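Local coordinates for protein glycoside hydrolase family 12 (Spirochaeta thermophila, PDB 5LU3) that acts as the C-terminal family 64 carbohydrate-binding module, of type A, in a probable cellulase, and carries a calcium site, at residues E5-F10 with T22-T27; R33-W38 with R53-H58. All blocks are in the same frame, centred on the assembly; numbering follows the deposited sequence. Where two conformers were deposited one is given.

Contact 1 of 2, residues E5-F10 with T22-T27; sequences EMDLPF and TDDFST
Asp24 reaches across to the backbone of Leu8 in the calcium-site loops at one end of the β-sandwich, where an ST turn begun by Thr22 presents the metal ligands. Its two carboxylate oxygens divide the work: OD1 binds calcium, whereas Asp24 OD2 takes the Leu8 N-H on its anti lone pair at 2.9 Å, with an N-H...O angle of 157°. Held at both oxygens, the carboxylate has little freedom to rotate. Asp23 OD1 is a second calcium ligand, 3.2 Å from Asp24 OD1, and Asp7 also belongs to the site. Asp7 OD1 stands 3.8 Å from Asp24 OD2, a like-charge approach that the cation probably offsets.

Behind the ligands, Thr22 OG1 acts in two directions. It donates to Met6 O at 3.0 Å, coming in tilted 33° from the carbonyl plane, and accepts from Asp24 N at 3.1 Å to close the turn. With OG1 anti to the backbone N (chi1 -174°), the hydroxyl faces both partners. Met6 O is gripped a second time by a water, which also donates to Glu5 OE2 and accepts from Asp23 N; Tyr67 OH provides Glu5 OE2 with a further hydrogen bond.

Beneath this polar layer lies an apolar one. Leu8 splits its branches, CD1 lying against Thr22 and CD2 reaching Phe25 CD1 at 3.9 Å; the Phe25 ring in turn stacks on Trp68. A cis peptide follows Leu8, leading into Pro9. Met6 folds back at its second torsion, laying SD alongside Thr22 CB and CE 3.8 Å from Thr22 CG2. The first torsion of Met6, with CG between the backbone N and the carbonyl carbon, sets CG over one face of the Phe10 ring, offset toward its rim.

Contact 2 of 2, residues R33-W38 with R53-H58; sequences RYVNSW and RWVAQH. With 2NV (3,6,9,12,15-pentaoxaoctadecan-17-amine), chain B; FMT (formic acid), chain F.
Val35 and Val55 form the hydrogen-bonded antiparallel pair that joins the short edge strand 55-56 to strand 33-40. Val35 N gives to Val55 O at 2.7 Å and Val55 N to Val35 O at 3.0 Å; on the same face of the sheet, Val35 CB meets Val55 CG1. Gln57 N prolongs the ladder to Arg33 O. This is the margin of the four-stranded sheet of the sandwich, where Trp54, just before the edge strand, packs against Tyr34. Tyr34 CB meets the indole rim, 3.4 Å from Trp54 CZ2, and the rings, planes 10° apart, barely overlap. One indole face carries the bound polyether, O10 lying 3.3 Å from Trp54 CD1, consistent with a type A module's flat aromatic binding surface; Val35 O lies over the other. An alanine in place of Trp54 would probably leave Tyr34 without its ring neighbour and the ligand without its platform. Gln57 NE2 bonds Tyr34 O at 3.2 Å, straight (175°) but from above the carbonyl plane, and also grips formate O1. Arg33 NE donates to the same O1 at 2.8 Å, its guanidinium nearly perpendicular to the Gln57 amide. Gln57 OE1 accepts from Ser26 N, and Arg33 NH2 donates to Asp24 O.

From the N terminus, contact 1 comes first: residues 5-10 lead out of strand 4-5 into strand 10-13, and the chain returns along strand 16-22 to close the loop at 22-27. Both segments leave the five-stranded sheet for the four-stranded one, so contact 1 pairs two crossings at one end of the sandwich. Contact 2 opens on strand 33-40; the chain then visits the other sheet through 42-45 and 48-49 before coming back at 53-58. The closures run in series, neither nested nor crossed. They touch: Asp24 O is 2.7 Å from Arg33 NH2 and Ser26 N 2.9 Å from Gln57 OE1, both probable hydrogen bonds binding the calcium-site loop to the edge of the four-stranded sheet.

Contact 1 of 2, residues E5-F10 with T22-T27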
loop_
_atom_site.group_PDB
_atom_site.type_symbol
_atom_site.label_atom_id
_atom_site.label_comp_id
_atom_site.label_asym_id
_atom_site.label_seq_id
_atom_site.Cartn_x
_atom_site.Cartn_y
_atom_site.Cartn_z
ATOM N N GLU A 5 -12.635 -0.194 0.271
ATOM C CA GLU A 5 -12.096 -0.263 -1.077
ATOM C C GLU A 5 -11.655 1.104 -1.571
ATOM O O GLU A 5 -12.299 2.115 -1.324
ATOM C CB GLU A 5 -13.089 -0.926 -2.045
ATOM C CG GLU A 5 -12.433 -1.262 -3.380
ATOM C CD GLU A 5 -13.200 -2.226 -4.247
ATOM O OE1 GLU A 5 -14.308 -2.649 -3.865
ATOM O OE2 GLU A 5 -12.694 -2.602 -5.331
ATOM N N MET A 6 -10.513 1.115 -2.238
ATOM C CA MET A 6 -10.025 2.294 -2.921
ATOM C C MET A 6 -9.424 1.937 -4.268
ATOM O O MET A 6 -9.258 0.750 -4.608
ATOM C CB MET A 6 -9.077 3.078 -2.032
ATOM C CG MET A 6 -7.851 2.323 -1.574
ATOM S SD MET A 6 -6.580 2.014 -2.848
ATOM C CE MET A 6 -5.398 1.153 -1.803
ATOM N N ASP A 7 -9.139 2.993 -5.037
ATOM C CA ASP A 7 -8.612 2.899 -6.378
ATOM C C ASP A 7 -7.235 3.555 -6.394
ATOM O O ASP A 7 -7.000 4.539 -5.687
ATOM C CB ASP A 7 -9.523 3.649 -7.382
ATOM C CG ASP A 7 -10.957 3.137 -7.363
ATOM O OD1 ASP A 7 -11.125 1.892 -7.362
ATOM O OD2 ASP A 7 -11.905 3.967 -7.347
ATOM N N LEU A 8 -6.355 3.028 -7.231
ATOM C CA LEU A 8 -5.053 3.655 -7.451
ATOM C C LEU A 8 -5.139 4.746 -8.502
ATOM O O LEU A 8 -5.999 4.663 -9.414
ATOM C CB LEU A 8 -4.006 2.610 -7.833
ATOM C CG LEU A 8 -3.227 2.013 -6.657
ATOM C CD1 LEU A 8 -4.016 1.535 -5.504
ATOM C CD2 LEU A 8 -2.302 0.915 -7.155
ATOM N N PRO A 9 -4.272 5.766 -8.441
ATOM C CA PRO A 9 -3.268 5.952 -7.407
ATOM C C PRO A 9 -3.899 6.362 -6.086
ATOM O O PRO A 9 -4.977 6.948 -6.074
ATOM C CB PRO A 9 -2.412 7.088 -7.961
ATOM C CG PRO A 9 -3.331 7.834 -8.847
ATOM C CD PRO A 9 -4.236 6.829 -9.441
ATOM N N PHE A 10 -3.207 6.035 -4.994
ATOM C CA PHE A 10 -3.728 6.249 -3.672
ATOM C C PHE A 10 -2.613 6.721 -2.762
ATOM O O PHE A 10 -1.514 6.180 -2.801
ATOM C CB PHE A 10 -4.327 4.954 -3.108
ATOM C CG PHE A 10 -4.851 5.101 -1.709
ATOM C CD1 PHE A 10 -6.086 5.677 -1.484
ATOM C CD2 PHE A 10 -4.117 4.646 -0.613
ATOM C CE1 PHE A 10 -6.571 5.807 -0.176
ATOM C CE2 PHE A 10 -4.617 4.765 0.673
ATOM C CZ PHE A 10 -5.825 5.347 0.888
ATOM N N THR A 22 -7.832 -3.054 -2.535
ATOM C CA THR A 22 -7.889 -2.663 -3.925
ATOM C C THR A 22 -7.640 -3.862 -4.792
ATOM O O THR A 22 -6.948 -4.787 -4.397
ATOM C CB THR A 22 -6.865 -1.536 -4.235
ATOM O OG1 THR A 22 -7.018 -1.070 -5.567
ATOM C CG2 THR A 22 -5.429 -1.977 -4.013
ATOM N N ASP A 23 -8.154 -3.817 -6.011
ATOM C CA ASP A 23 -7.773 -4.800 -7.013
ATOM C C ASP A 23 -6.928 -4.169 -8.127
ATOM O O ASP A 23 -6.832 -4.762 -9.203
ATOM C CB ASP A 23 -8.973 -5.576 -7.559
ATOM C CG ASP A 23 -9.915 -4.734 -8.372
ATOM O OD1 ASP A 23 -9.753 -3.513 -8.400
ATOM O OD2 ASP A 23 -10.843 -5.305 -9.014
ATOM N N ASP A 24 -6.309 -3.001 -7.865
ATOM C CA ASP A 24 -5.713 -2.187 -8.940
ATOM C C ASP A 24 -4.195 -2.344 -9.062
ATOM O O ASP A 24 -3.596 -1.655 -9.892
ATOM C CB ASP A 24 -6.002 -0.694 -8.697
ATOM C CG ASP A 24 -7.378 -0.290 -8.965
ATOM O OD1 ASP A 24 -8.147 -1.025 -9.600
ATOM O OD2 ASP A 24 -7.728 0.881 -8.590
ATOM N N PHE A 25 -3.558 -3.181 -8.233
ATOM C CA PHE A 25 -2.101 -3.308 -8.351
ATOM C C PHE A 25 -1.683 -3.887 -9.698
ATOM O O PHE A 25 -2.358 -4.748 -10.253
ATOM C CB PHE A 25 -1.498 -4.221 -7.277
ATOM C CG PHE A 25 -1.227 -3.574 -5.950
ATOM C CD1 PHE A 25 -1.963 -2.525 -5.456
ATOM C CD2 PHE A 25 -0.163 -4.037 -5.187
ATOM C CE1 PHE A 25 -1.669 -1.956 -4.215
ATOM C CE2 PHE A 25 0.143 -3.485 -3.957
ATOM C CZ PHE A 25 -0.623 -2.459 -3.459
ATOM N N SER A 26 -0.518 -3.464 -10.171
ATOM C CA SER A 26 0.084 -4.083 -11.345
ATOM C C SER A 26 0.391 -5.564 -11.051
ATOM O O SER A 26 0.950 -5.886 -9.994
ATOM C CB SER A 26 1.391 -3.375 -11.716
ATOM O OG SER A 26 1.839 -3.864 -12.978
ATOM N N THR A 27 0.015 -6.437 -11.972
ATOM C CA THR A 27 0.432 -7.829 -11.954
ATOM C C THR A 27 1.405 -8.174 -13.054
ATOM O O THR A 27 1.721 -9.340 -13.248
ATOM C CB THR A 27 -0.785 -8.748 -12.071
ATOM O OG1 THR A 27 -1.463 -8.493 -13.303
ATOM C CG2 THR A 27 -1.733 -8.537 -10.912
HETATM O O HOH W 1 -10.265 -1.509 -6.123
#

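Contact 2 of 2, residues R33-W38 with R53-H58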
loop_
_atom_site.group_PDB
_atom_site.type_symbol
_atom_site.label_atom_id
_atom_site.label_comp_id
_atom_site.label_asym_id
_atom_site.label_seq_id
_atom_site.Cartn_x
_atom_site.Cartn_y
_atom_site.Cartn_z
ATOM N N ARG A 33 5.467 1.250 -11.175
ATOM C CA ARG A 33 4.223 1.177 -10.398
ATOM C C ARG A 33 4.583 0.556 -9.074
ATOM O O ARG A 33 4.957 -0.609 -9.026
ATOM C CB ARG A 33 3.173 0.380 -11.170
ATOM C CG ARG A 33 2.636 1.199 -12.337
ATOM C CD ARG A 33 1.425 0.536 -12.978
ATOM N NE ARG A 33 0.342 0.436 -12.019
ATOM C CZ ARG A 33 -0.760 -0.298 -12.102
ATOM N NH1 ARG A 33 -1.061 -1.063 -13.170
ATOM N NH2 ARG A 33 -1.587 -0.207 -11.074
ATOM N N TYR A 34 4.526 1.359 -8.013
ATOM C CA TYR A 34 5.149 1.014 -6.728
ATOM C C TYR A 34 4.284 1.403 -5.556
ATOM O O TYR A 34 3.235 2.044 -5.697
ATOM C CB TYR A 34 6.556 1.684 -6.651
ATOM C CG TYR A 34 6.460 3.179 -6.493
ATOM C CD1 TYR A 34 6.363 4.010 -7.587
ATOM C CD2 TYR A 34 6.434 3.769 -5.234
ATOM C CE1 TYR A 34 6.184 5.365 -7.431
ATOM C CE2 TYR A 34 6.282 5.118 -5.084
ATOM C CZ TYR A 34 6.153 5.910 -6.183
ATOM O OH TYR A 34 6.006 7.261 -6.000
ATOM N N VAL A 35 4.747 0.934 -4.406
ATOM C CA VAL A 35 4.255 1.320 -3.077
ATOM C C VAL A 35 5.461 1.825 -2.295
ATOM O O VAL A 35 6.546 1.213 -2.344
ATOM C CB VAL A 35 3.652 0.097 -2.341
ATOM C CG1 VAL A 35 3.186 0.471 -0.936
ATOM C CG2 VAL A 35 2.474 -0.482 -3.117
ATOM N N ASN A 36 5.307 2.946 -1.593
ATOM C CA ASN A 36 6.356 3.415 -0.694
ATOM C C ASN A 36 5.725 4.085 0.510
ATOM O O ASN A 36 4.577 4.520 0.462
ATOM C CB ASN A 36 7.312 4.374 -1.461
ATOM C CG ASN A 36 8.638 4.564 -0.770
ATOM O OD1 ASN A 36 9.048 3.751 0.068
ATOM N ND2 ASN A 36 9.319 5.630 -1.115
ATOM N N SER A 37 6.467 4.122 1.605
ATOM C CA SER A 37 5.978 4.687 2.836
ATOM C C SER A 37 7.147 5.181 3.652
ATOM O O SER A 37 8.287 4.768 3.463
ATOM C CB SER A 37 5.138 3.666 3.601
ATOM O OG SER A 37 5.872 2.469 3.859
ATOM N N TRP A 38 6.811 6.033 4.587
ATOM C CA TRP A 38 7.759 6.504 5.594
ATOM C C TRP A 38 7.040 6.876 6.878
ATOM O O TRP A 38 5.866 7.251 6.881
ATOM C CB TRP A 38 8.623 7.652 5.098
ATOM C CG TRP A 38 7.918 8.763 4.466
ATOM C CD1 TRP A 38 7.384 9.850 5.071
ATOM C CD2 TRP A 38 7.738 8.958 3.061
ATOM N NE1 TRP A 38 6.868 10.712 4.144
ATOM C CE2 TRP A 38 7.080 10.199 2.893
ATOM C CE3 TRP A 38 8.048 8.197 1.927
ATOM C CZ2 TRP A 38 6.751 10.700 1.640
ATOM C CZ3 TRP A 38 7.711 8.684 0.698
ATOM C CH2 TRP A 38 7.071 9.936 0.559
ATOM N N ARG A 53 9.213 0.677 3.367
ATOM C CA ARG A 53 10.045 0.100 2.320
ATOM C C ARG A 53 9.394 0.304 0.964
ATOM O O ARG A 53 8.189 0.222 0.820
ATOM C CB ARG A 53 10.265 -1.392 2.566
ATOM C CG ARG A 53 11.012 -1.670 3.852
ATOM C CD ARG A 53 11.170 -3.157 4.136
ATOM N NE ARG A 53 11.871 -3.340 5.400
ATOM C CZ ARG A 53 13.180 -3.531 5.564
ATOM N NH1 ARG A 53 14.009 -3.687 4.541
ATOM N NH2 ARG A 53 13.657 -3.650 6.796
ATOM N N TRP A 54 10.229 0.525 -0.043
ATOM C CA TRP A 54 9.790 0.657 -1.409
ATOM C C TRP A 54 9.649 -0.735 -2.023
ATOM O O TRP A 54 10.568 -1.571 -1.929
ATOM C CB TRP A 54 10.820 1.461 -2.189
ATOM C CG TRP A 54 10.421 1.877 -3.575
ATOM C CD1 TRP A 54 10.088 3.132 -3.959
ATOM C CD2 TRP A 54 10.442 1.088 -4.788
ATOM N NE1 TRP A 54 9.842 3.179 -5.307
ATOM C CE2 TRP A 54 10.057 1.938 -5.845
ATOM C CE3 TRP A 54 10.743 -0.243 -5.083
ATOM C CZ2 TRP A 54 9.961 1.505 -7.168
ATOM C CZ3 TRP A 54 10.638 -0.670 -6.422
ATOM C CH2 TRP A 54 10.252 0.205 -7.444
ATOM N N VAL A 55 8.506 -0.977 -2.651
ATOM C CA VAL A 55 8.269 -2.229 -3.360
ATOM C C VAL A 55 7.440 -1.965 -4.610
ATOM O O VAL A 55 6.565 -1.114 -4.613
ATOM C CB VAL A 55 7.539 -3.242 -2.415
ATOM C CG1 VAL A 55 6.175 -2.754 -1.964
ATOM C CG2 VAL A 55 7.397 -4.616 -3.021
ATOM N N ALA A 56 7.736 -2.672 -5.692
ATOM C CA ALA A 56 6.920 -2.554 -6.874
ATOM C C ALA A 56 5.633 -3.310 -6.633
ATOM O O ALA A 56 5.620 -4.364 -5.979
ATOM C CB ALA A 56 7.647 -3.075 -8.093
ATOM N N GLN A 57 4.534 -2.800 -7.170
ATOM C CA GLN A 57 3.258 -3.486 -7.022
ATOM C C GLN A 57 3.293 -4.935 -7.481
ATOM O O GLN A 57 2.712 -5.806 -6.825
ATOM C CB GLN A 57 2.182 -2.719 -7.764
ATOM C CG GLN A 57 1.852 -1.358 -7.137
ATOM C CD GLN A 57 1.083 -0.457 -8.067
ATOM O OE1 GLN A 57 0.351 -0.930 -8.949
ATOM N NE2 GLN A 57 1.244 0.839 -7.894
ATOM N N HIS A 58 4.007 -5.202 -8.587
ATOM C CA HIS A 58 4.078 -6.550 -9.134
ATOM C C HIS A 58 4.857 -7.497 -8.253
ATOM O O HIS A 58 4.798 -8.712 -8.466
ATOM C CB HIS A 58 4.668 -6.536 -10.560
ATOM C CG HIS A 58 6.126 -6.300 -10.612
ATOM N ND1 HIS A 58 6.692 -5.078 -10.901
ATOM C CD2 HIS A 58 7.155 -7.143 -10.390
ATOM C CE1 HIS A 58 8.009 -5.181 -10.851
ATOM N NE2 HIS A 58 8.313 -6.416 -10.498
HETATM N N1 2NV B . 15.188 5.878 -13.136
HETATM C C2 2NV B . 15.354 6.312 -11.762
HETATM C C3 2NV B . 14.190 5.699 -10.987
HETATM O O4 2NV B . 13.868 6.412 -9.832
HETATM C C5 2NV B . 13.063 5.720 -8.882
HETATM C C6 2NV B . 13.819 4.516 -8.295
HETATM O O7 2NV B . 12.934 3.761 -7.527
HETATM C C8 2NV B . 13.481 2.589 -6.986
HETATM C C9 2NV B . 14.219 2.990 -5.744
HETATM O O10 2NV B . 13.339 3.300 -4.734
HETATM C C11 2NV B . 13.905 3.051 -3.450
HETATM C C12 2NV B . 14.866 4.188 -3.201
HETATM O O13 2NV B . 15.712 4.073 -2.109
HETATM C C14 2NV B . 16.743 5.056 -2.057
HETATM C C15 2NV B . 17.796 4.681 -3.096
HETATM O O16 2NV B . 18.917 5.537 -3.142
HETATM C C17 2NV B . 19.883 5.188 -4.109
HETATM C C18 2NV B . 20.895 4.192 -3.525
HETATM C C2A 2NV B . 16.722 5.775 -11.308
HETATM C C FMT F . -0.997 3.192 -10.590
HETATM O O1 FMT F . -0.085 2.396 -10.075
HETATM O O2 FMT F . -1.468 4.326 -10.048
HETATM O O HOH W 2 4.596 -3.117 -10.458
HETATM O O HOH W 3 5.775 0.709 1.843
#